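Local atomic coordinates of uncharacterized protein, toxin (Helicobacter pylori, PDB entry 4LTT), a protein that belongs to the RelE toxin family, YafQ subfamily, of toxin-antitoxin systems and probably acts as an RNA endonuclease. Residues K8-Q11 with K12-K16; H47-K50 with G51-P55. All coordinates share one frame; numbering follows the deposited sequence. Where two conformers were deposited one is given.

Both contacts are local, each within one continuous run of chain, and both lie at the surface, their centres about 21 Å apart. Interaction 1 is a stretch of regular helix: a ladder of backbone bonds on helix 8-19, with phenylalanines and an aspartate turned to strand 75-82. Interaction 2 is irregular, filling the turns between strand 47-48 and strand 57-60 at the far edge of the sheet, away from strand 75-82. One backbone bond, a leucine-tryptophan contact and a water shared by two lysines replace the helical ladder there. Interaction 2 lies beside the copper-binding Glu-58; in interaction 1 the side chain of Asp-13 is about 11 Å from that of Glu-58.

Interaction 1 of 2, residues K8-Q11 with K12-K16; sequences KSFQ and KDFDK
Asp-13, set against the carbonyl of Ser-9 one helical turn earlier, has a carboxylate oxygen, OD2, held by two groups of strand 75-82: a salt bridge from Arg-80 NE and a hydrogen bond from Leu-81 N. The salt bridge is consistent with a negatively charged carboxylate on Asp-13. Its CG rests 3.2 Å from Ser-9 O, placed there by a first torsion of -78° that keeps CG beside the backbone N. Ser-9 OG is bonded to Leu-79 O, so both residues tie this side of the helix to the strand.

Beneath the side chains runs the helical ladder. Lys-12 N to Lys-8 O is 2.9 Å, with a nearly straight N-H, and Asp-13 N to Ser-9 O is 3.0 Å. The next two rungs, Phe-14 N to Phe-10 O and Asp-15 N to Gln-11 O, are of similar length. The aliphatic part of Lys-12 lies along the first rung, with CG 3.4 Å from Lys-8 O, before the chain runs on to its amine.

Phe-10 and Phe-14 share another conformation, with CG anti to the backbone N (170° and 178°), which swings both rings to the sheet-facing side, one turn apart. The Phe-10 ring reaches Phe-14 obliquely through its CE2, 4.3 Å from Phe-14 CB, and both side chains touch Leu-81. Asp-15 repeats the pose of Asp-13 on the next rung but one, its CG 3.2 Å from Gln-11 O.

The i to i+4 bonds and the apolar phenylalanines spaced four apart mark an amphipathic alpha-helix, here the first helix of the RelE-type toxin fold, packed on strand 75-82 of the mixed sheet.

Interaction 2 of 2, residues H47-K50 with G51-P55; sequences HALK and GKWKP
Backbone bonding across the turn rests on Trp-53 N, which donates to Lys-50 O at 3.2 Å. Its N-H is fairly straight (160°), but the donor approaches well out of the carbonyl plane, by 44°, and so misses the lone-pair directions. The same oxygen also sits beside the rim of the indole, roughly level with it. Lys-54 N reaches Gly-51 O in turn, also at 3.2 Å, so two overlapping turns share Gly-51, Lys-52 and Trp-53. Gly-51 has a positive phi of 54°, a conformation that favours glycine.

Apolar contact joins Leu-49 and Trp-53, whose side chains run side by side in the same direction. Leu-49 CB and Trp-53 CB are 3.7 Å apart, and Leu-49 CD1 stands just as close to Trp-53 CB while approaching the indole obliquely. Leu-49 also rests on Val-68 and on Glu-58; the Trp-53 ring meets Phe-88 edge-to-face.

The two lysines make the third group, aliphatic along their chains and charged at their ends. Lys-50, bent at the second and third torsions, passes obliquely across the extended Lys-54, with Lys-50 CD and Lys-54 CE 4.1 Å apart. Nearer the backbone, Lys-54 CG lies 3.4 Å from Leu-49 O. The amines, Lys-50 NZ and Lys-54 NZ, come within 4.6 Å of each other, and one water accepts a hydrogen bond from each, at 2.8 Å from Lys-50 NZ and 3.1 Å from Lys-54 NZ. The shared oxygen probably eases the repulsion between the like charges.

Consecutive turns, running into the cis peptide bond before Pro-55, make the connection of a beta-hairpin: edge strand 47-48 leads to its antiparallel neighbour 57-60, which carries Glu-58, a copper-binding residue in the metal-bound protein, no copper being bound here.

Interaction 1 of 2, residues K8-Q11 with K12-K16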
ATOM      1  N   LYS A   8      -6.845 -10.300   1.428  1.00  7.70           N
ATOM      2  CA  LYS A   8      -8.140  -9.963   1.987  1.00  7.90           C
ATOM      3  C   LYS A   8      -8.045  -8.824   3.004  1.00  8.02           C
ATOM      4  O   LYS A   8      -8.963  -8.007   3.108  1.00  9.80           O
ATOM      5  CB  LYS A   8      -8.819 -11.215   2.569  1.00  9.57           C
ATOM      6  CG  LYS A   8      -9.302 -12.178   1.491  1.00 12.40           C
ATOM      7  CD  LYS A   8     -10.509 -11.743   0.692  1.00 18.14           C
ATOM      8  CE  LYS A   8     -10.519 -12.618  -0.584  1.00 21.19           C
ATOM      9  NZ  LYS A   8     -11.329 -13.874  -0.451  1.00 18.34           N
ATOM     10  N   SER A   9      -6.937  -8.744   3.706  1.00  8.01           N
ATOM     11  CA  SER A   9      -6.728  -7.638   4.714  1.00  9.24           C
ATOM     12  C   SER A   9      -6.769  -6.284   3.940  1.00  8.68           C
ATOM     13  O   SER A   9      -7.393  -5.283   4.407  1.00  9.52           O
ATOM     14  CB  SER A   9      -5.373  -7.780   5.436  1.00 11.05           C
ATOM     15  OG  SER A   9      -4.271  -7.965   4.560  1.00 11.76           O
ATOM     16  N   PHE A  10      -6.154  -6.244   2.760  1.00  7.20           N
ATOM     17  CA  PHE A  10      -6.162  -5.029   1.971  1.00  7.08           C
ATOM     18  C   PHE A  10      -7.566  -4.711   1.445  1.00  7.18           C
ATOM     19  O   PHE A  10      -8.003  -3.568   1.469  1.00  6.92           O
ATOM     20  CB  PHE A  10      -5.192  -5.175   0.769  1.00  6.72           C
ATOM     21  CG  PHE A  10      -5.311  -4.052  -0.228  1.00  6.53           C
ATOM     22  CD1 PHE A  10      -4.595  -2.881  -0.112  1.00  6.92           C
ATOM     23  CD2 PHE A  10      -6.232  -4.169  -1.303  1.00  7.46           C
ATOM     24  CE1 PHE A  10      -4.733  -1.836  -1.029  1.00  7.39           C
ATOM     25  CE2 PHE A  10      -6.387  -3.111  -2.196  1.00  7.93           C
ATOM     26  CZ  PHE A  10      -5.625  -1.953  -2.046  1.00  7.96           C
ATOM     27  N   GLN A  11      -8.262  -5.718   0.965  0.50  7.11           N
ATOM     28  CA  GLN A  11      -9.633  -5.530   0.489  0.50  7.91           C
ATOM     29  C   GLN A  11     -10.532  -4.943   1.604  0.50  7.87           C
ATOM     30  O   GLN A  11     -11.301  -4.002   1.337  0.50  8.38           O
ATOM     31  CB  GLN A  11     -10.221  -6.878   0.061  0.50  8.50           C
ATOM     32  CG  GLN A  11      -9.497  -7.401  -1.158  0.50  9.74           C
ATOM     33  CD  GLN A  11      -9.961  -8.818  -1.517  0.50 10.93           C
ATOM     34  OE1 GLN A  11     -11.175  -9.129  -1.432  0.50 13.42           O
ATOM     35  NE2 GLN A  11      -8.998  -9.711  -1.831  0.50 10.80           N
ATOM     36  N   LYS A  12     -10.453  -5.491   2.804  1.00  8.01           N
ATOM     37  CA  LYS A  12     -11.281  -4.978   3.894  1.00  9.65           C
ATOM     38  C   LYS A  12     -10.890  -3.533   4.156  1.00  8.90           C
ATOM     39  O   LYS A  12     -11.776  -2.679   4.372  1.00  8.94           O
ATOM     40  CB  LYS A  12     -10.990  -5.815   5.149  1.00 13.25           C
ATOM     41  CG  LYS A  12     -11.597  -7.246   5.109  1.00 16.16           C
ATOM     42  CD  LYS A  12     -11.584  -7.826   6.545  1.00 21.00           C
ATOM     43  CE  LYS A  12     -11.790  -9.373   6.683  1.00 21.81           C
ATOM     44  NZ  LYS A  12     -12.967 -10.004   6.036  1.00 27.85           N
ATOM     45  N   ASP A  13      -9.606  -3.222   4.209  1.00  7.57           N
ATOM     46  CA  ASP A  13      -9.181  -1.829   4.459  1.00  7.02           C
ATOM     47  C   ASP A  13      -9.704  -0.913   3.388  1.00  6.81           C
ATOM     48  O   ASP A  13     -10.143   0.232   3.637  1.00  7.78           O
ATOM     49  CB  ASP A  13      -7.656  -1.803   4.332  1.00  7.80           C
ATOM     50  CG  ASP A  13      -6.931  -2.327   5.517  1.00  8.92           C
ATOM     51  OD1 ASP A  13      -7.478  -2.564   6.648  1.00 10.56           O
ATOM     52  OD2 ASP A  13      -5.668  -2.473   5.435  1.00 10.05           O
ATOM     53  N   PHE A  14      -9.625  -1.302   2.123  1.00  7.43           N
ATOM     54  CA  PHE A  14     -10.031  -0.477   1.004  1.00  7.65           C
ATOM     55  C   PHE A  14     -11.552  -0.208   1.074  1.00  7.33           C
ATOM     56  O   PHE A  14     -11.990   0.920   0.921  1.00  7.98           O
ATOM     57  CB  PHE A  14      -9.688  -1.184  -0.304  1.00  7.45           C
ATOM     58  CG  PHE A  14     -10.122  -0.416  -1.530  1.00  8.97           C
ATOM     59  CD1 PHE A  14      -9.289   0.516  -2.101  1.00  9.70           C
ATOM     60  CD2 PHE A  14     -11.382  -0.620  -2.099  1.00 11.05           C
ATOM     61  CE1 PHE A  14      -9.701   1.297  -3.202  1.00 10.82           C
ATOM     62  CE2 PHE A  14     -11.788   0.115  -3.199  1.00 13.41           C
ATOM     63  CZ  PHE A  14     -10.922   1.076  -3.762  1.00 12.94           C
ATOM     64  N   ASP A  15     -12.318  -1.239   1.403  1.00  7.85           N
ATOM     65  CA  ASP A  15     -13.797  -1.104   1.452  1.00  8.51           C
ATOM     66  C   ASP A  15     -14.159  -0.139   2.583  1.00  8.71           C
ATOM     67  O   ASP A  15     -15.048   0.714   2.396  1.00  8.86           O
ATOM     68  CB  ASP A  15     -14.397  -2.450   1.733  1.00 10.99           C
ATOM     69  CG  ASP A  15     -14.330  -3.394   0.513  1.00 13.21           C
ATOM     70  OD1 ASP A  15     -13.895  -3.020  -0.567  1.00 14.44           O
ATOM     71  OD2 ASP A  15     -14.732  -4.571   0.700  1.00 16.04           O
ATOM     72  N   LYS A  16     -13.486  -0.211   3.708  1.00  9.79           N
ATOM     73  CA  LYS A  16     -13.673   0.712   4.832  1.00  9.57           C
ATOM     74  C   LYS A  16     -13.330   2.120   4.406  1.00  9.26           C
ATOM     75  O   LYS A  16     -14.101   3.079   4.673  1.00  9.18           O
ATOM     76  CB  LYS A  16     -12.737   0.321   6.000  1.00 12.14           C
ATOM     77  CG  LYS A  16     -12.709   1.289   7.203  1.00 14.25           C
ATOM     78  CD  LYS A  16     -11.519   1.038   8.138  1.00 17.43           C
ATOM     79  CE  LYS A  16     -11.464   2.120   9.222  1.00 22.53           C
ATOM     80  NZ  LYS A  16     -10.621   1.701  10.371  1.00 28.28           N
TER

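Interaction 2 of 2, residues H47-K50 with G51-P55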
ATOM      1  N   HIS A  47       9.528   3.498   1.094  1.00  6.79           N
ATOM      2  CA  HIS A  47      10.683   2.930   1.776  1.00  7.36           C
ATOM      3  C   HIS A  47      10.453   1.556   2.257  1.00  7.91           C
ATOM      4  O   HIS A  47       9.303   1.095   2.318  1.00  7.64           O
ATOM      5  CB  HIS A  47      11.082   3.867   2.945  1.00  8.21           C
ATOM      6  CG  HIS A  47      10.039   3.974   4.040  1.00  8.93           C
ATOM      7  ND1 HIS A  47       8.933   4.754   3.957  1.00 10.00           N
ATOM      8  CD2 HIS A  47      10.024   3.389   5.304  1.00  9.88           C
ATOM      9  CE1 HIS A  47       8.233   4.693   5.125  1.00 11.67           C
ATOM     10  NE2 HIS A  47       8.871   3.807   5.925  1.00 10.45           N
ATOM     11  N   ALA A  48      11.506   0.867   2.695  1.00  7.74           N
ATOM     12  CA  ALA A  48      11.405  -0.432   3.263  1.00  7.08           C
ATOM     13  C   ALA A  48      11.090  -0.352   4.711  1.00  8.05           C
ATOM     14  O   ALA A  48      11.668   0.473   5.482  1.00  8.71           O
ATOM     15  CB  ALA A  48      12.726  -1.183   3.020  1.00  8.99           C
ATOM     16  N   LEU A  49      10.158  -1.189   5.166  1.00  6.97           N
ATOM     17  CA  LEU A  49       9.877  -1.336   6.606  1.00  8.49           C
ATOM     18  C   LEU A  49      10.939  -2.166   7.298  1.00  9.29           C
ATOM     19  O   LEU A  49      11.801  -2.824   6.684  1.00  9.91           O
ATOM     20  CB  LEU A  49       8.525  -1.949   6.830  1.00  8.01           C
ATOM     21  CG  LEU A  49       7.372  -1.103   6.268  1.00  7.79           C
ATOM     22  CD1 LEU A  49       6.072  -1.949   6.357  1.00  9.04           C
ATOM     23  CD2 LEU A  49       7.307   0.179   7.104  1.00  9.74           C
ATOM     24  N   LYS A  50      10.944  -2.081   8.618  1.00 10.77           N
ATOM     25  CA  LYS A  50      11.972  -2.770   9.443  1.00 11.47           C
ATOM     26  C   LYS A  50      11.325  -3.650  10.419  1.00 11.90           C
ATOM     27  O   LYS A  50      10.129  -3.756  10.601  1.00 10.98           O
ATOM     28  CB  LYS A  50      12.891  -1.768  10.139  1.00 13.93           C
ATOM     29  CG  LYS A  50      13.543  -0.772   9.164  1.00 15.77           C
ATOM     30  CD  LYS A  50      14.780  -1.258   8.389  1.00 21.94           C
ATOM     31  CE  LYS A  50      14.645  -1.346   6.851  1.00 30.53           C
ATOM     32  NZ  LYS A  50      15.911  -1.402   5.991  1.00 31.76           N
ATOM     33  N   GLY A  51      12.239  -4.331  11.142  1.00 12.13           N
ATOM     34  CA  GLY A  51      11.806  -5.251  12.191  1.00 13.22           C
ATOM     35  C   GLY A  51      10.817  -6.299  11.743  1.00 12.62           C
ATOM     36  O   GLY A  51      11.103  -6.915  10.652  1.00 13.99           O
ATOM     37  N   LYS A  52       9.705  -6.455  12.480  0.50 13.74           N
ATOM     38  CA  LYS A  52       8.555  -7.392  12.239  0.50 15.48           C
ATOM     39  C   LYS A  52       8.081  -7.408  10.814  0.50 13.11           C
ATOM     40  O   LYS A  52       7.523  -8.398  10.358  0.50 13.04           O
ATOM     41  CB  LYS A  52       7.270  -6.997  13.011  0.50 17.62           C
ATOM     42  CG  LYS A  52       7.455  -6.866  14.479  0.50 24.34           C
ATOM     43  CD  LYS A  52       6.362  -5.989  15.039  0.50 28.39           C
ATOM     44  CE  LYS A  52       6.890  -5.370  16.313  0.50 31.27           C
ATOM     45  NZ  LYS A  52       6.967  -6.455  17.346  0.50 37.83           N
ATOM     46  N   TRP A  53       8.197  -6.253  10.155  1.00 11.55           N
ATOM     47  CA  TRP A  53       7.478  -6.007   8.880  1.00 10.12           C
ATOM     48  C   TRP A  53       8.309  -6.316   7.710  1.00  9.18           C
ATOM     49  O   TRP A  53       7.762  -6.285   6.595  1.00 10.59           O
ATOM     50  CB  TRP A  53       6.908  -4.593   8.851  1.00 11.01           C
ATOM     51  CG  TRP A  53       5.802  -4.463   9.829  1.00 12.46           C
ATOM     52  CD1 TRP A  53       5.851  -3.801  11.075  1.00 13.89           C
ATOM     53  CD2 TRP A  53       4.479  -4.997   9.750  1.00 16.59           C
ATOM     54  NE1 TRP A  53       4.664  -3.892  11.724  1.00 17.31           N
ATOM     55  CE2 TRP A  53       3.796  -4.599  11.009  1.00 16.60           C
ATOM     56  CE3 TRP A  53       3.790  -5.744   8.825  1.00 19.97           C
ATOM     57  CZ2 TRP A  53       2.487  -4.957  11.290  1.00 22.37           C
ATOM     58  CZ3 TRP A  53       2.456  -6.102   9.118  1.00 22.18           C
ATOM     59  CH2 TRP A  53       1.839  -5.729  10.314  1.00 24.06           C
ATOM     60  N   LYS A  54       9.594  -6.602   7.828  1.00  9.77           N
ATOM     61  CA  LYS A  54      10.379  -6.996   6.676  1.00 10.71           C
ATOM     62  C   LYS A  54       9.774  -8.242   6.041  1.00 11.23           C
ATOM     63  O   LYS A  54       9.279  -9.125   6.792  1.00 12.31           O
ATOM     64  CB  LYS A  54      11.857  -7.300   7.027  1.00 10.93           C
ATOM     65  CG  LYS A  54      12.614  -6.065   7.501  1.00 12.06           C
ATOM     66  CD  LYS A  54      14.102  -6.420   7.567  1.00 15.39           C
ATOM     67  CE  LYS A  54      14.974  -5.275   7.837  1.00 18.43           C
ATOM     68  NZ  LYS A  54      16.357  -5.723   7.421  1.00 20.48           N
ATOM     69  N   PRO A  55       9.792  -8.365   4.709  1.00 10.08           N
ATOM     70  CA  PRO A  55      10.424  -7.538   3.742  1.00  9.01           C
ATOM     71  C   PRO A  55       9.490  -6.459   3.085  1.00  7.62           C
ATOM     72  O   PRO A  55       9.767  -5.933   2.060  1.00  7.52           O
ATOM     73  CB  PRO A  55      10.871  -8.561   2.654  1.00 10.70           C
ATOM     74  CG  PRO A  55       9.692  -9.536   2.676  1.00 11.43           C
ATOM     75  CD  PRO A  55       9.330  -9.659   4.117  1.00 11.15           C
TER
HETATM   76  O   HOH W   1      15.808  -3.946   4.891  1.00 20.93           O